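Local coordinates for protein DR2417 (Deinococcus radiodurans, PDB 4XWW) that probably degrades and matures RNA as a metal-dependent, dimeric 5'-3' exoribonuclease, RNase J, of the metallo-beta-lactamase superfamily, possibly with endonuclease activity too, at residues A[204-209]-A[392-397]; A[147-152]-A[160-165]; A[176-181]-A[384-389]; A[42-47]-A[138-143]. All blocks are in the same frame, centred on the assembly; numbering follows the deposited sequence.

Contact 1: A[204-209]-A[392-397]; sequences LLLISD and NLTRPK
The nearest thing to a flat group in this contact is the puckered pyrrolidine ring of Pro396, which offers its CB and CG atoms to Leu206. Pro396 CB lies 3.6 Å from Leu206 CB, and Pro396 CG lies 3.8 Å from that same CB. Leu206 has CG anti to its backbone N (chi1 170°), and beyond it the CD2 methyl passes the ring at 4.1 Å from Pro396 CG. The same methyl ends 3.8 Å from Thr394 OG1, the two side chains meeting at about a right angle. This is methyl packing against a hydroxyl whose polar need is met elsewhere, since Thr394 OG1 bonds back to Ile390 O, one turn earlier in the helix. Toward Lys397, Leu204 O sits 3.6 Å from Lys397 CB. Leu204 CD1 touches Lys397 CD at 4.1 Å, on the way along an extended lysine chain that carries NZ to a salt bridge with Asp440 and a bond to Pro439 O.

Arg395 leaves the helix with positive phi (47°), and Pro396 then leads into strand 398-402, which pairs in parallel with 205-209 through bonds of Leu204 and Leu206 to Phe398. The arrangement is a helix-to-strand turn laid against a neighbouring strand, an alpha/beta connection in the metallo-beta-lactamase fold. Strand 205-209 ends at Asp209, the predicted proton donor.

Contact 2: A[147-152]-A[160-165]; sequences EFFCMT and GYILKT
Glu147 and Ile162 bond to each other twice through the backbone, with Ile162 N 2.8 Å from Glu147 O. Phe149 and Gly160 form the next hydrogen-bonded pair of this antiparallel hairpin, Phe149 N lying 2.9 Å from Gly160 O. Between them Phe148 and Tyr161 make a non-hydrogen-bonded pair with their side chains on the other face of the sheet.

On the face of Phe149 and Ile162, the phenyl ring folds back across the neighbouring strand. Phe149 CG stands between its backbone N and carbonyl carbon (chi1 59°), and the ring comes over the bare backbone of Gly160. Gly160 CA makes a CH-pi contact 4.0 Å from the Phe149 ring centroid. The ring atom Phe149 CE1 also meets Ile162 CG1, at 3.8 Å, while Met151 SD lies at the edge in the ring plane. Further along, Lys164 NZ forms a salt bridge with Glu147 OE1 at 2.8 Å, approaching on the anti side and 25° out of the carboxylate plane.

Outside this shell, Val195 and Ala198 of helix 192-201 pack on Phe149 and Ile162 respectively. From the same helix Arg194 makes a second salt bridge to Glu147 OE1, and Glu137 is a second partner of Lys164 NZ. A buried carboxylate oxygen met by two cations is probably ionised; with Glu137 the four groups make a network of two acids and two bases.

Contact 3: A[176-181]-A[384-389]; sequences FKIDPD and QEELAT
Ile178 N and Glu386 OE2 make the one hydrogen bond between the loop 176-181 and the helix segment 384-389. It is 2.9 Å long and nearly straight (173° at the hydrogen), and it uses the anti lone pair of OE2. A bend in the glutamate chain at chi2 (149°) takes CD off the extended path. The other oxygen, Glu386 OE1, accepts from the backbone N of Thr219 and of Ser383, the residue just before the helix.

Apolar contact runs beside this bond. Ile178 and Glu386 slide past each other in opposite directions, with Ile178 CD1 3.8 Å from Glu386 CB. The same methyl reaches Thr389 CG2, at 3.9 Å. Phe176 adds its CZ, 3.7 Å from Leu387 CD2.

Within the loop, Lys177 NZ forms a salt bridge with Asp179 OD2 at 2.9 Å, and both groups have further partners: Pro220 O for the lysine, Ser221 OG and Glu222 N for the aspartate. Asp179 OD1 accepts from Asp181 N at 3.0 Å, closing an Asx turn.

With three backbone N-H groups around one buried carboxylate, at the amino end of a helix, Glu386 is probably ionised, its negative charge stabilised by these N-H groups and perhaps by the helix dipole.

Contact 4: A[42-47]-A[138-143]; sequences EIVVVD and VRFGQS
The turn of the hairpin formed by strands 137-140 and 144-150 is gripped by Glu42 of strand 42-46, which belongs to the facing sheet of the metallo-beta-lactamase sandwich. The carboxylate takes two successive backbone N-H groups, one on each oxygen. Gln142 N meets Glu42 OE2 at 2.7 Å in a nearly straight bond (175° at the hydrogen). Ser143 N meets Glu42 OE1 at 2.9 Å in a more bent one. Both oxygens use their syn lone pairs, so the carboxylate works as a two-pronged clamp. The glutamate chain is extended beyond CG, which sends the carboxylate across to the turn. Gly141, with positive phi (53°), passes close by, its CA 3.4 Å from Glu42 OE2.

Two residues inward the contact becomes apolar. Val44 CG1, anti to its own backbone N, sits over the centre of the Phe140 ring in a CH-pi contact, 3.9 Å from the centroid and only 4° off the normal. The other methyl, Val44 CG2, packs against the root of the ring at 3.4 Å from Phe140 CB.

Phe140 also touches Lys78 and Ile81 of strand 77-82 and meets the ring of Tyr106 nearly perpendicularly. Phe144 of strand 144-150 packs on both Glu42 and Val44. The outermost strand 137-140 of one sheet is thereby packed against strands 42-46 and 77-82 of the other.

In the fold
Contacts 1, 2 and 3 are buried, whereas contact 4 is only partly so, its polar end lying at a partly exposed turn. Contacts 1, 2 and 4 all reach the sheet that runs from strand 137-140 to 425-426: contact 2 pairs neighbouring strands, contact 4 joins its outermost strand to the opposite sheet, and contact 1 packs a helix exit on strand 205-209. Contacts 1 and 3 share helix 384-394 and touch where Asp209 OD2 lies 3.1 Å from Phe176 N, a probable hydrogen bond. Thr152 OG1 probably bonds Lys177 O and Asp179 N of contact 3. Contact 1 is essentially apolar, contact 2 rests on strand-to-strand backbone bonds with a salt bridge at one end, and contacts 3 and 4 each set a glutamate on backbone N-H groups.

Contact 1: A[204-209]-A[392-397]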
loop_
_atom_site.group_PDB
_atom_site.type_symbol
_atom_site.label_atom_id
_atom_site.label_comp_id
_atom_site.label_asym_id
_atom_site.label_seq_id
_atom_site.Cartn_x
_atom_site.Cartn_y
_atom_site.Cartn_z
ATOM N N LEU A 204 -0.231 -29.612 26.417
ATOM C CA LEU A 204 0.957 -30.064 25.682
ATOM C C LEU A 204 1.395 -29.063 24.610
ATOM O O LEU A 204 2.588 -28.740 24.470
ATOM C CB LEU A 204 0.689 -31.427 25.036
ATOM C CG LEU A 204 1.851 -32.020 24.228
ATOM C CD1 LEU A 204 3.048 -32.284 25.132
ATOM C CD2 LEU A 204 1.411 -33.307 23.572
ATOM N N LEU A 205 0.428 -28.587 23.839
ATOM C CA LEU A 205 0.712 -27.658 22.754
ATOM C C LEU A 205 -0.259 -26.494 22.785
ATOM O O LEU A 205 -1.472 -26.688 22.838
ATOM C CB LEU A 205 0.628 -28.362 21.399
ATOM C CG LEU A 205 0.714 -27.451 20.172
ATOM C CD1 LEU A 205 2.095 -26.826 20.087
ATOM C CD2 LEU A 205 0.407 -28.270 18.935
ATOM N N LEU A 206 0.288 -25.283 22.749
ATOM C CA LEU A 206 -0.528 -24.090 22.554
ATOM C C LEU A 206 -0.392 -23.565 21.114
ATOM O O LEU A 206 0.726 -23.440 20.581
ATOM C CB LEU A 206 -0.126 -22.995 23.541
ATOM C CG LEU A 206 -0.746 -21.613 23.272
ATOM C CD1 LEU A 206 -2.257 -21.631 23.594
ATOM C CD2 LEU A 206 -0.037 -20.540 24.094
ATOM N N ILE A 207 -1.532 -23.294 20.486
ATOM C CA ILE A 207 -1.569 -22.602 19.195
ATOM C C ILE A 207 -2.259 -21.259 19.416
ATOM O O ILE A 207 -3.426 -21.210 19.833
ATOM C CB ILE A 207 -2.314 -23.457 18.126
ATOM C CG1 ILE A 207 -1.705 -24.863 18.014
ATOM C CG2 ILE A 207 -2.315 -22.756 16.753
ATOM C CD1 ILE A 207 -2.492 -25.756 17.071
ATOM N N SER A 208 -1.572 -20.147 19.107
ATOM C CA SER A 208 -2.115 -18.844 19.489
ATOM C C SER A 208 -1.967 -17.795 18.397
ATOM O O SER A 208 -1.029 -17.809 17.589
ATOM C CB SER A 208 -1.460 -18.368 20.791
ATOM O OG SER A 208 -2.055 -17.180 21.289
ATOM N N ASP A 209 -2.929 -16.884 18.414
ATOM C CA ASP A 209 -3.109 -15.837 17.417
ATOM C C ASP A 209 -1.999 -14.788 17.485
ATOM O O ASP A 209 -1.888 -14.078 18.474
ATOM C CB ASP A 209 -4.491 -15.217 17.669
ATOM C CG ASP A 209 -4.839 -14.072 16.725
ATOM O OD1 ASP A 209 -4.070 -13.748 15.783
ATOM O OD2 ASP A 209 -5.943 -13.518 16.925
ATOM N N ASN A 392 0.872 -17.360 29.963
ATOM C CA ASN A 392 1.077 -17.559 31.402
ATOM C C ASN A 392 0.034 -18.485 32.025
ATOM O O ASN A 392 0.338 -19.241 32.946
ATOM C CB ASN A 392 1.066 -16.213 32.149
ATOM C CG ASN A 392 2.344 -15.394 31.938
ATOM O OD1 ASN A 392 3.425 -15.941 31.703
ATOM N ND2 ASN A 392 2.215 -14.076 32.025
ATOM N N LEU A 393 -1.195 -18.412 31.529
ATOM C CA LEU A 393 -2.278 -19.232 32.060
ATOM C C LEU A 393 -2.168 -20.694 31.613
ATOM O O LEU A 393 -2.478 -21.608 32.376
ATOM C CB LEU A 393 -3.627 -18.651 31.624
ATOM C CG LEU A 393 -4.116 -17.409 32.359
ATOM C CD1 LEU A 393 -5.422 -16.944 31.746
ATOM C CD2 LEU A 393 -4.331 -17.730 33.864
ATOM N N THR A 394 -1.744 -20.906 30.368
ATOM C CA THR A 394 -1.691 -22.259 29.808
ATOM C C THR A 394 -0.393 -22.994 30.121
ATOM O O THR A 394 -0.382 -24.239 30.167
ATOM C CB THR A 394 -1.904 -22.261 28.294
ATOM O OG1 THR A 394 -1.007 -21.332 27.685
ATOM C CG2 THR A 394 -3.338 -21.881 27.966
ATOM N N ARG A 395 0.690 -22.252 30.339
ATOM C CA ARG A 395 1.976 -22.873 30.686
ATOM C C ARG A 395 2.314 -24.056 29.772
ATOM O O ARG A 395 2.574 -25.161 30.254
ATOM C CB ARG A 395 1.966 -23.346 32.149
ATOM C CG ARG A 395 2.230 -22.237 33.155
ATOM C CD ARG A 395 1.248 -22.281 34.327
ATOM N NE ARG A 395 1.221 -23.572 35.006
ATOM C CZ ARG A 395 0.169 -24.034 35.678
ATOM N NH1 ARG A 395 -0.938 -23.308 35.744
ATOM N NH2 ARG A 395 0.217 -25.220 36.277
ATOM N N PRO A 396 2.294 -23.841 28.448
ATOM C CA PRO A 396 2.362 -24.978 27.525
ATOM C C PRO A 396 3.767 -25.560 27.417
ATOM O O PRO A 396 4.766 -24.844 27.542
ATOM C CB PRO A 396 1.934 -24.361 26.193
ATOM C CG PRO A 396 2.500 -22.989 26.273
ATOM C CD PRO A 396 2.310 -22.559 27.716
ATOM N N LYS A 397 3.852 -26.853 27.162
ATOM C CA LYS A 397 5.152 -27.458 26.935
ATOM C C LYS A 397 5.684 -27.018 25.579
ATOM O O LYS A 397 6.857 -26.676 25.452
ATOM C CB LYS A 397 5.079 -28.979 27.015
ATOM C CG LYS A 397 6.440 -29.668 26.886
ATOM C CD LYS A 397 6.356 -31.146 27.333
ATOM C CE LYS A 397 7.753 -31.791 27.368
ATOM N NZ LYS A 397 7.722 -33.259 27.624
#

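Contact 2: A[147-152]-A[160-165]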
loop_
_atom_site.group_PDB
_atom_site.type_symbol
_atom_site.label_atom_id
_atom_site.label_comp_id
_atom_site.label_asym_id
_atom_site.label_seq_id
_atom_site.Cartn_x
_atom_site.Cartn_y
_atom_site.Cartn_z
ATOM N N GLU A 147 -13.316 -29.663 22.801
ATOM C CA GLU A 147 -14.119 -28.890 23.736
ATOM C C GLU A 147 -14.062 -27.405 23.387
ATOM O O GLU A 147 -12.981 -26.815 23.353
ATOM C CB GLU A 147 -13.631 -29.104 25.174
ATOM C CG GLU A 147 -14.529 -28.403 26.207
ATOM C CD GLU A 147 -14.023 -28.521 27.641
ATOM O OE1 GLU A 147 -13.124 -29.342 27.899
ATOM O OE2 GLU A 147 -14.512 -27.768 28.506
ATOM N N PHE A 148 -15.224 -26.798 23.167
ATOM C CA PHE A 148 -15.293 -25.409 22.735
ATOM C C PHE A 148 -15.300 -24.475 23.935
ATOM O O PHE A 148 -15.907 -24.790 24.951
ATOM C CB PHE A 148 -16.550 -25.185 21.882
ATOM C CG PHE A 148 -16.514 -25.881 20.547
ATOM C CD1 PHE A 148 -16.771 -27.237 20.447
ATOM C CD2 PHE A 148 -16.245 -25.171 19.387
ATOM C CE1 PHE A 148 -16.732 -27.881 19.220
ATOM C CE2 PHE A 148 -16.214 -25.811 18.157
ATOM C CZ PHE A 148 -16.461 -27.168 18.078
ATOM N N PHE A 149 -14.638 -23.324 23.829
ATOM C CA PHE A 149 -14.806 -22.304 24.860
ATOM C C PHE A 149 -14.799 -20.901 24.232
ATOM O O PHE A 149 -14.283 -20.687 23.132
ATOM C CB PHE A 149 -13.733 -22.431 25.949
ATOM C CG PHE A 149 -12.333 -22.297 25.436
ATOM C CD1 PHE A 149 -11.635 -23.411 24.991
ATOM C CD2 PHE A 149 -11.708 -21.054 25.396
ATOM C CE1 PHE A 149 -10.341 -23.296 24.517
ATOM C CE2 PHE A 149 -10.401 -20.920 24.908
ATOM C CZ PHE A 149 -9.716 -22.043 24.460
ATOM N N CYS A 150 -15.385 -19.949 24.945
ATOM C CA CYS A 150 -15.571 -18.609 24.409
ATOM C C CYS A 150 -14.293 -17.786 24.435
ATOM O O CYS A 150 -13.613 -17.722 25.447
ATOM C CB CYS A 150 -16.662 -17.892 25.202
ATOM S SG CYS A 150 -16.994 -16.228 24.593
ATOM N N MET A 151 -13.975 -17.144 23.312
ATOM C CA MET A 151 -12.965 -16.082 23.316
ATOM C C MET A 151 -13.527 -14.859 22.600
ATOM O O MET A 151 -14.049 -14.968 21.499
ATOM C CB MET A 151 -11.659 -16.535 22.649
ATOM C CG MET A 151 -11.020 -17.767 23.346
ATOM S SD MET A 151 -10.339 -17.295 24.950
ATOM C CE MET A 151 -8.889 -16.432 24.414
ATOM N N THR A 152 -13.429 -13.695 23.231
ATOM C CA THR A 152 -13.868 -12.478 22.557
ATOM C C THR A 152 -13.043 -12.208 21.298
ATOM O O THR A 152 -11.858 -12.533 21.220
ATOM C CB THR A 152 -13.790 -11.241 23.476
ATOM O OG1 THR A 152 -12.539 -11.237 24.178
ATOM C CG2 THR A 152 -14.914 -11.243 24.479
ATOM N N GLY A 160 -12.396 -20.644 20.933
ATOM C CA GLY A 160 -11.197 -21.450 20.965
ATOM C C GLY A 160 -11.627 -22.881 21.265
ATOM O O GLY A 160 -12.826 -23.169 21.508
ATOM N N TYR A 161 -10.682 -23.809 21.227
ATOM C CA TYR A 161 -11.029 -25.184 21.588
ATOM C C TYR A 161 -9.842 -25.910 22.202
ATOM O O TYR A 161 -8.681 -25.567 21.976
ATOM C CB TYR A 161 -11.555 -25.977 20.368
ATOM C CG TYR A 161 -10.539 -26.081 19.261
ATOM C CD1 TYR A 161 -10.448 -25.093 18.295
ATOM C CD2 TYR A 161 -9.648 -27.149 19.199
ATOM C CE1 TYR A 161 -9.490 -25.159 17.292
ATOM C CE2 TYR A 161 -8.694 -27.223 18.205
ATOM C CZ TYR A 161 -8.628 -26.233 17.249
ATOM O OH TYR A 161 -7.675 -26.306 16.271
ATOM N N ILE A 162 -10.160 -26.920 22.993
ATOM C CA ILE A 162 -9.169 -27.867 23.463
ATOM C C ILE A 162 -9.378 -29.184 22.736
ATOM O O ILE A 162 -10.463 -29.774 22.795
ATOM C CB ILE A 162 -9.256 -28.070 24.979
ATOM C CG1 ILE A 162 -9.059 -26.709 25.655
ATOM C CG2 ILE A 162 -8.229 -29.115 25.429
ATOM C CD1 ILE A 162 -9.266 -26.653 27.138
ATOM N N LEU A 163 -8.347 -29.603 22.012
ATOM C CA LEU A 163 -8.359 -30.868 21.311
ATOM C C LEU A 163 -7.629 -31.903 22.135
ATOM O O LEU A 163 -6.415 -31.820 22.323
ATOM C CB LEU A 163 -7.716 -30.727 19.931
ATOM C CG LEU A 163 -7.890 -31.936 19.018
ATOM C CD1 LEU A 163 -9.360 -32.101 18.639
ATOM C CD2 LEU A 163 -7.009 -31.830 17.779
ATOM N N LYS A 164 -8.384 -32.871 22.634
ATOM C CA LYS A 164 -7.848 -33.897 23.519
ATOM C C LYS A 164 -7.491 -35.095 22.672
ATOM O O LYS A 164 -8.325 -35.607 21.942
ATOM C CB LYS A 164 -8.861 -34.226 24.611
ATOM C CG LYS A 164 -9.342 -32.964 25.356
ATOM C CD LYS A 164 -10.608 -33.179 26.180
ATOM C CE LYS A 164 -11.122 -31.833 26.699
ATOM N NZ LYS A 164 -12.295 -31.970 27.622
ATOM N N THR A 165 -6.224 -35.491 22.722
ATOM C CA THR A 165 -5.695 -36.516 21.829
ATOM C C THR A 165 -4.979 -37.577 22.662
ATOM O O THR A 165 -4.750 -37.364 23.845
ATOM C CB THR A 165 -4.716 -35.923 20.801
ATOM O OG1 THR A 165 -3.420 -35.804 21.388
ATOM C CG2 THR A 165 -5.188 -34.546 20.314
#

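Contact 3: A[176-181]-A[384-389]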
loop_
_atom_site.group_PDB
_atom_site.type_symbol
_atom_site.label_atom_id
_atom_site.label_comp_id
_atom_site.label_asym_id
_atom_site.label_seq_id
_atom_site.Cartn_x
_atom_site.Cartn_y
_atom_site.Cartn_z
ATOM N N PHE A 176 -8.463 -14.135 18.638
ATOM C CA PHE A 176 -8.997 -13.572 19.876
ATOM C C PHE A 176 -8.373 -12.268 20.320
ATOM O O PHE A 176 -7.245 -11.943 19.951
ATOM C CB PHE A 176 -8.838 -14.565 21.038
ATOM C CG PHE A 176 -7.447 -14.581 21.640
ATOM C CD1 PHE A 176 -6.414 -15.248 21.001
ATOM C CD2 PHE A 176 -7.178 -13.932 22.839
ATOM C CE1 PHE A 176 -5.126 -15.286 21.555
ATOM C CE2 PHE A 176 -5.899 -13.971 23.415
ATOM C CZ PHE A 176 -4.863 -14.634 22.760
ATOM N N LYS A 177 -9.121 -11.551 21.154
ATOM C CA LYS A 177 -8.593 -10.518 22.038
ATOM C C LYS A 177 -9.130 -10.842 23.423
ATOM O O LYS A 177 -9.970 -11.745 23.562
ATOM C CB LYS A 177 -9.051 -9.121 21.600
ATOM C CG LYS A 177 -10.583 -8.993 21.722
ATOM C CD LYS A 177 -11.141 -7.654 21.205
ATOM C CE LYS A 177 -10.610 -6.486 21.986
ATOM N NZ LYS A 177 -11.530 -5.287 21.777
ATOM N N ILE A 178 -8.676 -10.144 24.460
ATOM C CA ILE A 178 -9.305 -10.334 25.763
ATOM C C ILE A 178 -10.026 -9.051 26.114
ATOM O O ILE A 178 -9.479 -8.171 26.778
ATOM C CB ILE A 178 -8.299 -10.716 26.876
ATOM C CG1 ILE A 178 -7.454 -11.904 26.414
ATOM C CG2 ILE A 178 -9.073 -11.116 28.178
ATOM C CD1 ILE A 178 -6.346 -12.320 27.380
ATOM N N ASP A 179 -11.273 -8.963 25.668
ATOM C CA ASP A 179 -12.082 -7.777 25.930
ATOM C C ASP A 179 -12.913 -7.962 27.187
ATOM O O ASP A 179 -13.760 -8.863 27.255
ATOM C CB ASP A 179 -12.985 -7.480 24.735
ATOM C CG ASP A 179 -13.510 -6.046 24.741
ATOM O OD1 ASP A 179 -13.724 -5.481 25.830
ATOM O OD2 ASP A 179 -13.714 -5.493 23.645
ATOM N N PRO A 180 -12.681 -7.115 28.192
ATOM C CA PRO A 180 -13.437 -7.293 29.442
ATOM C C PRO A 180 -14.923 -6.927 29.322
ATOM O O PRO A 180 -15.709 -7.320 30.186
ATOM C CB PRO A 180 -12.719 -6.357 30.431
ATOM C CG PRO A 180 -11.919 -5.435 29.611
ATOM C CD PRO A 180 -11.594 -6.126 28.318
ATOM N N ASP A 181 -15.297 -6.207 28.268
ATOM C CA ASP A 181 -16.690 -5.803 28.084
ATOM C C ASP A 181 -16.919 -5.334 26.651
ATOM O O ASP A 181 -16.538 -4.223 26.298
ATOM C CB ASP A 181 -17.060 -4.695 29.078
ATOM C CG ASP A 181 -18.500 -4.218 28.915
ATOM O OD1 ASP A 181 -19.293 -4.891 28.214
ATOM O OD2 ASP A 181 -18.830 -3.170 29.514
ATOM N N GLN A 384 0.280 -7.694 22.961
ATOM C CA GLN A 384 1.248 -8.482 23.739
ATOM C C GLN A 384 0.790 -8.835 25.159
ATOM O O GLN A 384 1.007 -9.969 25.613
ATOM C CB GLN A 384 2.603 -7.739 23.808
ATOM C CG GLN A 384 3.336 -7.716 22.475
ATOM C CD GLN A 384 4.606 -6.860 22.496
ATOM O OE1 GLN A 384 4.936 -6.241 23.504
ATOM N NE2 GLN A 384 5.307 -6.821 21.368
ATOM N N GLU A 385 0.180 -7.891 25.877
ATOM C CA GLU A 385 -0.239 -8.205 27.250
ATOM C C GLU A 385 -1.233 -9.363 27.254
ATOM O O GLU A 385 -1.160 -10.267 28.110
ATOM C CB GLU A 385 -0.850 -6.973 27.930
ATOM C CG GLU A 385 0.187 -6.028 28.485
ATOM C CD GLU A 385 -0.434 -4.820 29.153
ATOM O OE1 GLU A 385 -1.634 -4.887 29.517
ATOM O OE2 GLU A 385 0.278 -3.805 29.300
ATOM N N GLU A 386 -2.144 -9.348 26.283
ATOM C CA GLU A 386 -3.153 -10.391 26.210
ATOM C C GLU A 386 -2.543 -11.712 25.770
ATOM O O GLU A 386 -2.861 -12.763 26.332
ATOM C CB GLU A 386 -4.275 -9.970 25.277
ATOM C CG GLU A 386 -4.982 -8.711 25.744
ATOM C CD GLU A 386 -5.492 -7.906 24.573
ATOM O OE1 GLU A 386 -4.709 -7.078 24.050
ATOM O OE2 GLU A 386 -6.652 -8.132 24.153
ATOM N N LEU A 387 -1.641 -11.663 24.801
ATOM C CA LEU A 387 -0.935 -12.880 24.391
ATOM C C LEU A 387 -0.148 -13.475 25.565
ATOM O O LEU A 387 -0.124 -14.698 25.754
ATOM C CB LEU A 387 0.004 -12.585 23.198
ATOM C CG LEU A 387 -0.693 -12.045 21.944
ATOM C CD1 LEU A 387 0.336 -11.717 20.843
ATOM C CD2 LEU A 387 -1.737 -13.076 21.482
ATOM N N ALA A 388 0.506 -12.614 26.347
ATOM C CA ALA A 388 1.241 -13.072 27.536
ATOM C C ALA A 388 0.318 -13.727 28.568
ATOM O O ALA A 388 0.667 -14.728 29.205
ATOM C CB ALA A 388 1.983 -11.918 28.165
ATOM N N THR A 389 -0.870 -13.163 28.731
ATOM C CA THR A 389 -1.830 -13.707 29.670
ATOM C C THR A 389 -2.155 -15.163 29.313
ATOM O O THR A 389 -2.144 -16.053 30.172
ATOM C CB THR A 389 -3.116 -12.869 29.698
ATOM O OG1 THR A 389 -2.863 -11.649 30.404
ATOM C CG2 THR A 389 -4.245 -13.623 30.415
#

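Contact 4: A[42-47]-A[138-143]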
loop_
_atom_site.group_PDB
_atom_site.type_symbol
_atom_site.label_atom_id
_atom_site.label_comp_id
_atom_site.label_asym_id
_atom_site.label_seq_id
_atom_site.Cartn_x
_atom_site.Cartn_y
_atom_site.Cartn_z
ATOM N N GLU A 42 -7.066 -41.244 11.449
ATOM C CA GLU A 42 -8.151 -40.301 11.679
ATOM C C GLU A 42 -7.668 -38.873 11.495
ATOM O O GLU A 42 -6.577 -38.505 11.931
ATOM C CB GLU A 42 -8.751 -40.482 13.079
ATOM C CG GLU A 42 -9.409 -41.849 13.289
ATOM C CD GLU A 42 -10.033 -41.995 14.673
ATOM O OE1 GLU A 42 -9.746 -41.155 15.554
ATOM O OE2 GLU A 42 -10.808 -42.957 14.883
ATOM N N ILE A 43 -8.506 -38.068 10.855
ATOM C CA ILE A 43 -8.207 -36.662 10.675
ATOM C C ILE A 43 -9.355 -35.780 11.139
ATOM O O ILE A 43 -10.510 -36.054 10.849
ATOM C CB ILE A 43 -7.885 -36.351 9.193
ATOM C CG1 ILE A 43 -6.479 -36.859 8.860
ATOM C CG2 ILE A 43 -8.021 -34.857 8.914
ATOM C CD1 ILE A 43 -6.147 -36.861 7.363
ATOM N N VAL A 44 -9.019 -34.715 11.859
ATOM C CA VAL A 44 -9.951 -33.630 12.128
ATOM C C VAL A 44 -9.401 -32.383 11.450
ATOM O O VAL A 44 -8.202 -32.118 11.536
ATOM C CB VAL A 44 -10.120 -33.387 13.635
ATOM C CG1 VAL A 44 -11.150 -32.286 13.889
ATOM C CG2 VAL A 44 -10.535 -34.685 14.333
ATOM N N VAL A 45 -10.260 -31.629 10.771
ATOM C CA VAL A 45 -9.817 -30.382 10.116
ATOM C C VAL A 45 -10.425 -29.182 10.833
ATOM O O VAL A 45 -11.559 -29.244 11.305
ATOM C CB VAL A 45 -10.215 -30.348 8.621
ATOM C CG1 VAL A 45 -9.512 -29.166 7.888
ATOM C CG2 VAL A 45 -9.858 -31.660 7.935
ATOM N N VAL A 46 -9.686 -28.076 10.906
ATOM C CA VAL A 46 -10.191 -26.888 11.580
ATOM C C VAL A 46 -10.197 -25.708 10.606
ATOM O O VAL A 46 -9.149 -25.351 10.073
ATOM C CB VAL A 46 -9.357 -26.558 12.821
ATOM C CG1 VAL A 46 -9.872 -25.270 13.489
ATOM C CG2 VAL A 46 -9.390 -27.737 13.818
ATOM N N ASP A 47 -11.393 -25.243 10.266
ATOM C CA ASP A 47 -11.601 -24.039 9.473
ATOM C C ASP A 47 -11.355 -24.290 7.983
ATOM O O ASP A 47 -10.773 -25.304 7.608
ATOM C CB ASP A 47 -10.777 -22.870 10.016
ATOM C CG ASP A 47 -11.372 -22.290 11.289
ATOM O OD1 ASP A 47 -12.521 -22.644 11.615
ATOM O OD2 ASP A 47 -10.697 -21.488 11.961
ATOM N N VAL A 138 -17.224 -32.526 21.699
ATOM C CA VAL A 138 -17.664 -33.320 20.565
ATOM C C VAL A 138 -16.616 -34.371 20.211
ATOM O O VAL A 138 -15.434 -34.119 20.361
ATOM C CB VAL A 138 -17.970 -32.394 19.378
ATOM C CG1 VAL A 138 -17.991 -33.156 18.083
ATOM C CG2 VAL A 138 -19.294 -31.693 19.620
ATOM N N ARG A 139 -17.039 -35.555 19.774
ATOM C CA ARG A 139 -16.083 -36.617 19.465
ATOM C C ARG A 139 -15.853 -36.824 17.955
ATOM O O ARG A 139 -16.801 -36.827 17.160
ATOM C CB ARG A 139 -16.538 -37.940 20.104
ATOM C CG ARG A 139 -15.589 -39.087 19.837
ATOM C CD ARG A 139 -15.960 -40.342 20.630
ATOM N NE ARG A 139 -15.475 -40.305 22.007
ATOM C CZ ARG A 139 -14.197 -40.420 22.354
ATOM N NH1 ARG A 139 -13.259 -40.560 21.426
ATOM N NH2 ARG A 139 -13.851 -40.383 23.634
ATOM N N PHE A 140 -14.591 -37.005 17.571
ATOM C CA PHE A 140 -14.226 -37.359 16.197
ATOM C C PHE A 140 -13.475 -38.686 16.211
ATOM O O PHE A 140 -12.336 -38.747 16.673
ATOM C CB PHE A 140 -13.341 -36.285 15.526
ATOM C CG PHE A 140 -13.906 -34.896 15.552
ATOM C CD1 PHE A 140 -14.696 -34.427 14.508
ATOM C CD2 PHE A 140 -13.615 -34.037 16.597
ATOM C CE1 PHE A 140 -15.225 -33.135 14.535
ATOM C CE2 PHE A 140 -14.123 -32.745 16.623
ATOM C CZ PHE A 140 -14.928 -32.293 15.588
ATOM N N GLY A 141 -14.096 -39.733 15.686
ATOM C CA GLY A 141 -13.510 -41.066 15.710
ATOM C C GLY A 141 -13.097 -41.506 17.104
ATOM O O GLY A 141 -13.688 -41.076 18.093
ATOM N N GLN A 142 -12.080 -42.363 17.175
ATOM C CA GLN A 142 -11.610 -42.915 18.441
ATOM C C GLN A 142 -10.646 -42.022 19.203
ATOM O O GLN A 142 -10.551 -42.129 20.428
ATOM C CB GLN A 142 -10.915 -44.259 18.199
ATOM C CG GLN A 142 -11.673 -45.194 17.292
ATOM C CD GLN A 142 -13.038 -45.534 17.843
ATOM O OE1 GLN A 142 -13.155 -46.120 18.923
ATOM N NE2 GLN A 142 -14.083 -45.157 17.114
ATOM N N SER A 143 -9.931 -41.152 18.483
ATOM C CA SER A 143 -8.724 -40.525 19.012
ATOM C C SER A 143 -8.889 -39.071 19.446
ATOM O O SER A 143 -8.035 -38.539 20.150
ATOM C CB SER A 143 -7.596 -40.598 17.966
ATOM O OG SER A 143 -7.222 -41.937 17.686
#